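Local coordinates for protein prefoldin beta subunit 2 (Thermococcus sp., PDB 3AEI) that probably works as a subunit of a molecular co-chaperone that captures unfolded proteins and passes them to a group II chaperonin, at residues I77-L80 against K81-E84. Numbering follows the deposited sequence.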
loop_
_atom_site.group_PDB
_atom_site.type_symbol
_atom_site.label_atom_id
_atom_site.label_comp_id
_atom_site.label_asym_id
_atom_site.label_seq_id
_atom_site.Cartn_x
_atom_site.Cartn_y
_atom_site.Cartn_z
ATOM N N ILE A 77 11.995 1.693 -17.017
ATOM C CA ILE A 77 10.871 2.006 -17.896
ATOM C C ILE A 77 11.287 1.828 -19.359
ATOM O O ILE A 77 10.532 1.275 -20.162
ATOM C CB ILE A 77 10.376 3.450 -17.667
ATOM C CG1 ILE A 77 9.678 3.535 -16.285
ATOM C CG2 ILE A 77 9.489 3.903 -18.847
ATOM C CD1 ILE A 77 9.525 4.959 -15.715
ATOM N N GLU A 78 12.484 2.297 -19.721
ATOM C CA GLU A 78 12.934 2.134 -21.106
ATOM C C GLU A 78 13.049 0.655 -21.476
ATOM O O GLU A 78 12.669 0.249 -22.584
ATOM C CB GLU A 78 14.295 2.813 -21.327
ATOM C CG GLU A 78 14.194 4.313 -21.579
ATOM C CD GLU A 78 15.546 5.021 -21.564
ATOM O OE1 GLU A 78 15.564 6.270 -21.679
ATOM O OE2 GLU A 78 16.585 4.331 -21.435
ATOM N N LYS A 79 13.551 -0.154 -20.549
ATOM C CA LYS A 79 13.683 -1.570 -20.817
ATOM C C LYS A 79 12.335 -2.240 -20.956
ATOM O O LYS A 79 12.155 -3.107 -21.805
ATOM C CB LYS A 79 14.481 -2.252 -19.719
ATOM C CG LYS A 79 15.985 -1.912 -19.814
ATOM C CD LYS A 79 16.796 -2.647 -18.759
ATOM C CE LYS A 79 18.246 -2.167 -18.741
ATOM N NZ LYS A 79 19.000 -2.757 -17.611
ATOM N N LEU A 80 11.376 -1.838 -20.127
ATOM C CA LEU A 80 10.060 -2.462 -20.222
ATOM C C LEU A 80 9.340 -2.007 -21.491
ATOM O O LEU A 80 8.659 -2.812 -22.137
ATOM C CB LEU A 80 9.216 -2.138 -18.969
ATOM C CG LEU A 80 9.681 -2.730 -17.641
ATOM C CD1 LEU A 80 8.972 -2.038 -16.513
ATOM C CD2 LEU A 80 9.467 -4.219 -17.595
ATOM N N LYS A 81 9.480 -0.730 -21.865
ATOM C CA LYS A 81 8.829 -0.229 -23.064
ATOM C C LYS A 81 9.402 -0.927 -24.308
ATOM O O LYS A 81 8.690 -1.166 -25.282
ATOM C CB LYS A 81 8.944 1.312 -23.166
ATOM C CG LYS A 81 7.999 2.047 -22.172
ATOM C CD LYS A 81 7.992 3.584 -22.264
ATOM C CE LYS A 81 7.135 4.082 -23.421
ATOM N NZ LYS A 81 6.925 5.563 -23.375
ATOM N N LYS A 82 10.671 -1.293 -24.271
ATOM C CA LYS A 82 11.225 -1.968 -25.432
ATOM C C LYS A 82 10.634 -3.393 -25.520
ATOM O O LYS A 82 10.378 -3.879 -26.628
ATOM C CB LYS A 82 12.761 -1.924 -25.370
ATOM C CG LYS A 82 13.462 -3.179 -25.763
ATOM C CD LYS A 82 13.411 -4.154 -24.611
ATOM C CE LYS A 82 14.399 -3.823 -23.505
ATOM N NZ LYS A 82 14.337 -4.869 -22.448
ATOM N N ARG A 83 10.387 -4.043 -24.377
ATOM C CA ARG A 83 9.762 -5.378 -24.378
ATOM C C ARG A 83 8.310 -5.234 -24.863
ATOM O O ARG A 83 7.815 -6.096 -25.596
ATOM C CB ARG A 83 9.763 -6.029 -22.978
ATOM C CG ARG A 83 11.084 -6.708 -22.531
ATOM C CD ARG A 83 10.995 -7.352 -21.101
ATOM N NE ARG A 83 10.080 -8.497 -21.043
ATOM C CZ ARG A 83 9.566 -9.015 -19.927
ATOM N NH1 ARG A 83 9.871 -8.497 -18.745
ATOM N NH2 ARG A 83 8.727 -10.047 -19.996
ATOM N N GLU A 84 7.628 -4.156 -24.471
ATOM C CA GLU A 84 6.233 -3.945 -24.912
ATOM C C GLU A 84 6.226 -3.758 -26.428
ATOM O O GLU A 84 5.304 -4.178 -27.117
ATOM C CB GLU A 84 5.623 -2.680 -24.305
ATOM C CG GLU A 84 5.462 -2.690 -22.811
ATOM C CD GLU A 84 4.974 -1.351 -22.272
ATOM O OE1 GLU A 84 4.105 -0.716 -22.922
ATOM O OE2 GLU A 84 5.453 -0.933 -21.185
#
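Ile77 and Lys81, one helical turn apart, lie side by side and point the same way: the CG2 methyl of Ile77 rests 3.7 Å from CD of Lys81. With chi1 at -70°, CG1 sits beside the backbone N of Ile77 and CG2 beside the carbonyl carbon, on the side where the lysine methylenes run. Beneath this pair the backbone closes the turn, Lys81 N giving Ile77 O a bond of 2.8 Å with an N-H...O angle of 161°. On another side of the helix Lys82 curls back, chi1 strained at 139°, and NZ makes a weak, doubtful hydrogen bond of 2.9 Å to Lys79 O, with CE crowding the same oxygen; that carbonyl also accepts Arg83 N at 3.3 Å. Leu80 O takes Glu84 N at 2.9 Å, while Glu84 CG lies 3.3 Å from that oxygen. Farther out, OE2 of Glu84 forms a salt bridge to NE of Arg20, and NH2 of Arg83 one to OE2 of Glu12, both on helix 2-37, where Ile77 packs on Leu23. With an alanine in place of Glu84, Arg20 would probably lose its carboxylate partner and a gap would open beside Ile16 and Arg17. Such i to i+4 bonding belongs to the antiparallel coiled-coil hairpin of a prefoldin beta subunit.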